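Local structure of family 88 glycosyl hydrolase (Bacteroides thetaiotaomicron, 5NOA) at residues A[88-93]-A[134-139]; A[120-125]-A[166-171]; A[335-340]-A[351-356]. The protein probably cleaves glycosidic bonds in complex plant polysaccharides, as an unsaturated rhamnogalacturonyl hydrolase-like enzyme of a human gut bacterium. One frame throughout, in Å; residues are numbered along the deposited sequence.

Interaction 1: residues A[88-93]-A[134-139]; sequences NEWKGA and THKIAR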
# COMPACT_ATOMS: atom_id res chain seq x y z
N ASN A 88 -15.53 -13.80 -3.79
CA ASN A 88 -15.24 -13.06 -5.02
C ASN A 88 -14.83 -13.95 -6.19
O ASN A 88 -14.44 -13.44 -7.23
CB ASN A 88 -14.24 -11.96 -4.71
CG ASN A 88 -14.86 -10.85 -3.91
OD1 ASN A 88 -15.77 -10.19 -4.39
ND2 ASN A 88 -14.43 -10.67 -2.67
N GLU A 89 -14.95 -15.27 -6.00
CA GLU A 89 -14.70 -16.27 -7.01
C GLU A 89 -13.27 -16.19 -7.58
O GLU A 89 -13.04 -16.51 -8.72
CB GLU A 89 -15.73 -16.18 -8.16
CG GLU A 89 -17.19 -16.22 -7.76
CD GLU A 89 -18.14 -16.15 -8.96
OE1 GLU A 89 -19.09 -15.36 -8.92
OE2 GLU A 89 -17.96 -16.91 -9.95
N TRP A 90 -12.33 -15.71 -6.76
CA TRP A 90 -10.95 -15.63 -7.21
C TRP A 90 -10.80 -14.70 -8.43
O TRP A 90 -9.93 -14.92 -9.28
CB TRP A 90 -10.31 -17.03 -7.44
CG TRP A 90 -10.47 -17.88 -6.22
CD1 TRP A 90 -11.52 -18.69 -5.91
CD2 TRP A 90 -9.55 -17.99 -5.14
NE1 TRP A 90 -11.32 -19.29 -4.70
CE2 TRP A 90 -10.10 -18.90 -4.21
CE3 TRP A 90 -8.29 -17.44 -4.87
CZ2 TRP A 90 -9.44 -19.25 -3.02
CZ3 TRP A 90 -7.65 -17.80 -3.71
CH2 TRP A 90 -8.22 -18.69 -2.79
N LYS A 91 -11.66 -13.69 -8.51
CA LYS A 91 -11.66 -12.70 -9.59
C LYS A 91 -11.68 -11.30 -9.02
O LYS A 91 -12.06 -11.10 -7.85
CB LYS A 91 -12.90 -12.88 -10.50
CG LYS A 91 -12.96 -14.19 -11.24
CD LYS A 91 -14.24 -14.31 -12.06
CE LYS A 91 -14.24 -15.62 -12.80
NZ LYS A 91 -15.45 -15.70 -13.63
N GLY A 92 -11.28 -10.35 -9.84
CA GLY A 92 -11.56 -8.93 -9.62
C GLY A 92 -12.86 -8.60 -10.32
O GLY A 92 -13.88 -9.25 -10.11
N ALA A 93 -12.84 -7.58 -11.17
CA ALA A 93 -14.03 -7.29 -12.00
C ALA A 93 -14.33 -8.50 -12.89
O ALA A 93 -13.42 -9.17 -13.34
CB ALA A 93 -13.75 -6.04 -12.79
N THR A 134 -4.54 -24.24 -9.40
CA THR A 134 -4.62 -23.44 -10.65
C THR A 134 -5.70 -22.38 -10.64
O THR A 134 -5.49 -21.23 -11.05
CB THR A 134 -4.92 -24.38 -11.85
OG1 THR A 134 -3.95 -25.42 -11.89
CG2 THR A 134 -4.87 -23.65 -13.18
N HIS A 135 -6.88 -22.73 -10.10
CA HIS A 135 -8.01 -21.80 -10.20
C HIS A 135 -7.78 -20.53 -9.41
O HIS A 135 -8.36 -19.51 -9.72
CB HIS A 135 -9.33 -22.45 -9.76
CG HIS A 135 -9.49 -22.62 -8.28
ND1 HIS A 135 -9.01 -23.72 -7.60
CD2 HIS A 135 -10.09 -21.83 -7.35
CE1 HIS A 135 -9.31 -23.60 -6.31
NE2 HIS A 135 -9.97 -22.47 -6.14
N LYS A 136 -6.94 -20.57 -8.38
CA LYS A 136 -6.77 -19.39 -7.54
C LYS A 136 -6.18 -18.20 -8.27
O LYS A 136 -6.49 -17.05 -7.94
CB LYS A 136 -5.93 -19.78 -6.32
CG LYS A 136 -6.67 -20.73 -5.40
CD LYS A 136 -5.85 -21.17 -4.19
CE LYS A 136 -6.62 -22.16 -3.34
NZ LYS A 136 -5.80 -22.76 -2.26
N ILE A 137 -5.29 -18.47 -9.23
CA ILE A 137 -4.61 -17.44 -9.99
C ILE A 137 -4.99 -17.42 -11.47
O ILE A 137 -4.43 -16.68 -12.27
CB ILE A 137 -3.08 -17.50 -9.84
CG1 ILE A 137 -2.52 -18.82 -10.33
CG2 ILE A 137 -2.70 -17.21 -8.40
CD1 ILE A 137 -1.02 -18.82 -10.42
N ALA A 138 -5.99 -18.21 -11.85
CA ALA A 138 -6.39 -18.28 -13.27
C ALA A 138 -6.81 -16.91 -13.79
O ALA A 138 -6.38 -16.49 -14.87
CB ALA A 138 -7.48 -19.33 -13.43
N ARG A 139 -7.70 -16.26 -13.05
CA ARG A 139 -8.17 -14.96 -13.49
C ARG A 139 -7.02 -13.95 -13.45
O ARG A 139 -6.89 -13.14 -14.37
CB ARG A 139 -9.36 -14.48 -12.69
CG ARG A 139 -9.86 -13.11 -13.14
CD ARG A 139 -10.43 -13.12 -14.50
NE ARG A 139 -11.21 -11.93 -14.72
CZ ARG A 139 -12.01 -11.71 -15.75
NH1 ARG A 139 -12.06 -12.54 -16.78
NH2 ARG A 139 -12.77 -10.63 -15.80
O HOH W 1 -7.09 -15.02 -9.75
O HOH W 2 -9.35 -17.24 -10.81
O HOH W 3 -10.84 -9.81 -12.72
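W90 lays one face of its indole against H135 and K136. K136 CG stands 3.5 Å from the centroid of the six-membered ring, 12° off its normal, a CH-pi contact, and the extended lysine chain runs on over the ring. H135 turns its edge toward the face of the five-membered ring of W90, planes at 87°; its CG sits between the backbone N and the carbonyl carbon (chi1 75°), which brings CD2 to 3.7 Å from W90 CD1. R139 NH2 donates to A93 O at 2.9 Å, while K91 CG packs on R139 CG at 3.8 Å. One water takes the N-H of R139 NE and of G92 N and donates to A93 O; another lies within hydrogen-bonding distance of W90 O (2.8 Å) and H135 O and accepts from R139 N. The loop leaves helix 75-87 through a Schellman motif, with E89 as C-prime, and a type I' turn from N88 to K91, then packs against the start of helix 135-149 in a mainly helical, six-hairpin fold. In the second shell, E86 accepts from W90 NE1 and E131 O from K136 NZ. R139 NH2 also bonds S95 O, and NH1 forms salt bridges with D96 and E142.

Interaction 2: residues A[120-125]-A[166-171]; sequences CFQTYA and MPVMTK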
# COMPACT_ATOMS: atom_id res chain seq x y z
N CYS A 120 -6.67 -7.27 -5.60
CA CYS A 120 -7.12 -8.56 -5.08
C CYS A 120 -6.20 -9.72 -5.50
O CYS A 120 -6.06 -10.68 -4.76
CB CYS A 120 -8.57 -8.82 -5.50
SG CYS A 120 -8.87 -8.90 -7.27
N PHE A 121 -5.60 -9.63 -6.69
CA PHE A 121 -4.71 -10.66 -7.16
C PHE A 121 -3.52 -10.87 -6.25
O PHE A 121 -2.96 -11.97 -6.24
CB PHE A 121 -4.21 -10.36 -8.59
CG PHE A 121 -5.28 -10.14 -9.65
CD1 PHE A 121 -6.56 -10.64 -9.53
CD2 PHE A 121 -4.93 -9.49 -10.85
CE1 PHE A 121 -7.49 -10.46 -10.56
CE2 PHE A 121 -5.83 -9.33 -11.86
CZ PHE A 121 -7.12 -9.81 -11.72
N GLN A 122 -3.11 -9.83 -5.50
CA GLN A 122 -2.02 -10.02 -4.54
C GLN A 122 -2.37 -11.09 -3.51
O GLN A 122 -1.56 -11.95 -3.15
CB GLN A 122 -1.68 -8.73 -3.81
CG GLN A 122 -1.20 -7.62 -4.73
CD GLN A 122 -0.73 -6.40 -3.97
OE1 GLN A 122 -0.14 -6.53 -2.88
NE2 GLN A 122 -0.93 -5.21 -4.53
N THR A 123 -3.59 -10.99 -2.98
CA THR A 123 -4.07 -11.95 -1.99
C THR A 123 -4.32 -13.31 -2.62
O THR A 123 -3.97 -14.34 -2.03
CB THR A 123 -5.28 -11.38 -1.25
OG1 THR A 123 -4.84 -10.24 -0.49
CG2 THR A 123 -5.86 -12.38 -0.29
N TYR A 124 -4.86 -13.33 -3.83
CA TYR A 124 -5.08 -14.61 -4.48
C TYR A 124 -3.76 -15.35 -4.68
O TYR A 124 -3.69 -16.57 -4.46
CB TYR A 124 -5.82 -14.47 -5.78
CG TYR A 124 -7.16 -13.77 -5.70
CD1 TYR A 124 -7.87 -13.64 -4.51
CD2 TYR A 124 -7.70 -13.19 -6.83
CE1 TYR A 124 -9.07 -12.95 -4.47
CE2 TYR A 124 -8.90 -12.53 -6.80
CZ TYR A 124 -9.61 -12.41 -5.62
OH TYR A 124 -10.80 -11.74 -5.51
N ALA A 125 -2.72 -14.62 -5.09
CA ALA A 125 -1.38 -15.19 -5.27
C ALA A 125 -0.82 -15.68 -3.95
O ALA A 125 -0.20 -16.75 -3.89
CB ALA A 125 -0.46 -14.19 -5.91
N MET A 166 1.95 -3.09 -8.73
CA MET A 166 3.35 -3.52 -8.82
C MET A 166 3.58 -4.86 -8.17
O MET A 166 4.25 -5.70 -8.75
CB MET A 166 4.32 -2.49 -8.28
CG MET A 166 4.38 -1.20 -9.06
SD MET A 166 5.75 -0.12 -8.62
CE MET A 166 5.52 0.05 -6.87
N PRO A 167 3.06 -5.10 -6.95
CA PRO A 167 3.30 -6.41 -6.31
C PRO A 167 2.58 -7.56 -6.98
O PRO A 167 3.00 -8.72 -6.82
CB PRO A 167 2.84 -6.20 -4.86
CG PRO A 167 2.80 -4.69 -4.71
CD PRO A 167 2.34 -4.20 -6.04
N VAL A 168 1.55 -7.30 -7.78
CA VAL A 168 0.96 -8.34 -8.61
C VAL A 168 1.99 -8.86 -9.60
O VAL A 168 2.10 -10.06 -9.83
CB VAL A 168 -0.28 -7.82 -9.37
CG1 VAL A 168 -0.81 -8.88 -10.35
CG2 VAL A 168 -1.40 -7.46 -8.40
N MET A 169 2.75 -7.94 -10.16
CA MET A 169 3.74 -8.31 -11.18
C MET A 169 4.83 -9.19 -10.60
O MET A 169 5.20 -10.21 -11.19
CB MET A 169 4.35 -7.07 -11.83
CG MET A 169 3.33 -6.05 -12.36
SD MET A 169 2.17 -6.67 -13.57
CE MET A 169 3.11 -6.43 -15.07
N THR A 170 5.33 -8.82 -9.43
CA THR A 170 6.39 -9.60 -8.80
C THR A 170 5.84 -10.94 -8.28
O THR A 170 6.53 -11.97 -8.39
CB THR A 170 7.09 -8.80 -7.70
OG1 THR A 170 6.13 -8.21 -6.83
CG2 THR A 170 7.95 -7.69 -8.25
N LYS A 171 4.65 -10.97 -7.68
CA LYS A 171 4.09 -12.23 -7.16
C LYS A 171 3.83 -13.18 -8.31
O LYS A 171 4.13 -14.37 -8.22
CB LYS A 171 2.85 -11.95 -6.35
CG LYS A 171 3.15 -11.29 -5.02
CD LYS A 171 1.86 -10.89 -4.30
CE LYS A 171 2.11 -10.07 -3.07
NZ LYS A 171 2.66 -10.87 -1.96
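Q122 spreads its carboxamide across the ring of P167, with OE1 3.6 Å from P167 CB and NE2 3.7 Å from P167 CD. The polar end is held from elsewhere: NE2 donates to the carbonyls of Y163 and M164, one turn back on the helix that carries the proline. P167 has no N-H to give, and neither its N nor that of V168 bonds to the preceding turn, so the helix kinks here and the glutamine reaches across to the carbonyls of that turn. Most of the rest is aliphatic packing. V168 turns CG2 beside its backbone N and lodges it between Q122 CG, 3.7 Å away, and F121 CB, at 4.0 Å, while CG1 lies at the edge of the F121 ring. One turn on, A125 CB meets K171 CB at 4.0 Å. K171 CD passes 3.8 Å from Q122 O; the lysine chain then bends at its end (chi4 -73°), and NZ forms a salt bridge with D126. The two segments run at 29° to each other, N to C, their axes 8.7 Å apart at the closest, as near-parallel members of a barrel of helical hairpins. Helix 135-149, which links them in the chain, packs M144 on both F121 and V168, and K238 of helix 226-242 touches Q122 and P167.

Interaction 3: residues A[335-340]-A[351-356]; sequences IGYVQP and VDANST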
# COMPACT_ATOMS: atom_id res chain seq x y z
N ILE A 335 -8.70 1.71 14.58
CA ILE A 335 -7.66 2.60 14.04
C ILE A 335 -8.33 3.86 13.55
O ILE A 335 -9.06 3.85 12.58
CB ILE A 335 -6.92 1.93 12.88
CG1 ILE A 335 -6.28 0.60 13.33
CG2 ILE A 335 -5.89 2.88 12.27
CD1 ILE A 335 -5.42 0.73 14.57
N GLY A 336 -8.05 4.98 14.23
CA GLY A 336 -8.66 6.25 13.90
C GLY A 336 -7.80 7.19 13.09
O GLY A 336 -6.70 6.84 12.69
N TYR A 337 -8.33 8.39 12.85
CA TYR A 337 -7.70 9.45 12.06
C TYR A 337 -7.38 9.01 10.63
O TYR A 337 -6.46 9.55 10.00
CB TYR A 337 -6.49 10.07 12.76
CG TYR A 337 -6.80 10.87 13.98
CD1 TYR A 337 -7.27 12.16 13.88
CD2 TYR A 337 -6.55 10.35 15.22
CE1 TYR A 337 -7.50 12.93 14.98
CE2 TYR A 337 -6.81 11.10 16.36
CZ TYR A 337 -7.28 12.41 16.26
OH TYR A 337 -7.49 13.14 17.37
N VAL A 338 -8.18 8.10 10.08
CA VAL A 338 -8.00 7.71 8.70
C VAL A 338 -8.76 8.68 7.79
O VAL A 338 -9.96 8.87 7.93
CB VAL A 338 -8.45 6.27 8.45
CG1 VAL A 338 -8.29 5.89 6.97
CG2 VAL A 338 -7.69 5.32 9.34
N GLN A 339 -8.07 9.31 6.85
CA GLN A 339 -8.75 10.21 5.89
C GLN A 339 -9.76 9.38 5.08
O GLN A 339 -9.38 8.44 4.42
CB GLN A 339 -7.75 10.83 4.96
CG GLN A 339 -8.34 11.78 3.92
CD GLN A 339 -7.26 12.37 3.01
OE1 GLN A 339 -6.18 11.83 2.88
NE2 GLN A 339 -7.55 13.49 2.42
N PRO A 340 -11.06 9.74 5.13
CA PRO A 340 -12.08 8.94 4.48
C PRO A 340 -12.13 9.13 2.97
O PRO A 340 -11.82 10.21 2.48
CB PRO A 340 -13.37 9.45 5.11
CG PRO A 340 -13.08 10.79 5.59
CD PRO A 340 -11.64 10.83 5.95
N VAL A 351 -9.12 15.73 10.50
CA VAL A 351 -9.76 14.41 10.25
C VAL A 351 -10.47 13.96 11.51
O VAL A 351 -9.99 14.18 12.62
CB VAL A 351 -8.69 13.40 9.81
CG1 VAL A 351 -9.30 12.03 9.62
CG2 VAL A 351 -8.02 13.86 8.54
N ASP A 352 -11.58 13.28 11.34
CA ASP A 352 -12.30 12.67 12.46
C ASP A 352 -11.42 11.65 13.16
O ASP A 352 -10.92 10.68 12.55
CB ASP A 352 -13.55 12.01 11.87
CG ASP A 352 -14.36 11.19 12.88
OD1 ASP A 352 -14.18 11.31 14.12
OD2 ASP A 352 -15.24 10.43 12.39
N ALA A 353 -11.23 11.85 14.46
CA ALA A 353 -10.49 10.89 15.27
C ALA A 353 -11.03 9.47 15.21
O ALA A 353 -10.29 8.53 15.38
CB ALA A 353 -10.44 11.36 16.72
N ASN A 354 -12.33 9.36 15.03
CA ASN A 354 -13.03 8.08 14.98
C ASN A 354 -13.24 7.53 13.59
O ASN A 354 -13.96 6.56 13.40
CB ASN A 354 -14.33 8.20 15.77
CG ASN A 354 -14.07 8.43 17.24
OD1 ASN A 354 -13.16 7.82 17.81
ND2 ASN A 354 -14.81 9.34 17.83
N SER A 355 -12.55 8.11 12.62
CA SER A 355 -12.63 7.65 11.26
C SER A 355 -11.69 6.50 11.05
O SER A 355 -10.46 6.65 11.18
CB SER A 355 -12.24 8.76 10.30
OG SER A 355 -12.29 8.28 8.98
N THR A 356 -12.27 5.35 10.66
CA THR A 356 -11.49 4.17 10.31
C THR A 356 -11.87 3.69 8.94
O THR A 356 -12.89 4.14 8.37
CB THR A 356 -11.63 3.02 11.32
OG1 THR A 356 -10.51 2.10 11.17
CG2 THR A 356 -12.94 2.25 11.18
O HOH W 4 -10.48 0.01 12.92
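A353 lies over one face of the Y337 ring: its CA is 3.5 Å from the centroid, 8° off the normal, a CH-pi contact, and A353 CB reaches toward the hydroxyl end, 3.4 Å from Y337 CZ. Y323 and V327 of helix 310-328 also touch the tyrosine. An alanine in place of Y337 would probably leave A353 without its aromatic partner and open a gap toward Y323 and V327 of helix 310-328. Nearby, V351 CG1 packs on the backbone at V338 O.

Hydrogen bonds between backbones join the same stretch. V338 N donates to S355 O at 2.9 Å and 163°. Y337 N reaches A353 O at 3.2 Å, well above the plane of that carbonyl, with a weak second bond to D352 O. G336 adds CA-H...O contacts to the oxygens of A353 and S355; with A353 O only 3.2 Å from G336 CA, there is little room for a side chain there.

Two hydroxyls donate to main-chain carbonyls. S355 OG, anti to its backbone N (chi1 179°), donates to V338 O at 2.6 Å in the carbonyl plane. T356 OG1 gives its proton to I335 O at 2.7 Å, along a lone pair, and accepts from a water that in turn takes the N-H of I335.

Turns within 351-356 set these groups in place. D352 OD1 accepts from N354 N in an Asx turn, and D352 O from S355 N in the type I turn that spans D352 to S355. Here an Asx turn nested in a type I turn presents its carbonyls to an irregular neighbouring segment, pinning together the two arms of the long loop between helices 310-328 and 358-377 of the alpha/alpha barrel.

Interactions 1 and 2 form one continuous region, their centres 12 Å apart and their segments alternating along the chain. Y124 joins them: on helix 120-130, which supplies interaction 2, its OH lies 2.7 Å from K91 O in a probable hydrogen bond, and its CE2 is 3.3 Å from W90 C. Helix 135-149 belongs to interaction 1 at its start and backs interaction 2 further on. Interaction 3 stands apart, its centre 32 Å from that of interaction 1 and 28 Å from that of interaction 2, with the nearest atoms about 19 and 18 Å away. Interactions 2 and 3 lie on opposite sides of the chain's centre, one between helices and one between loop arms.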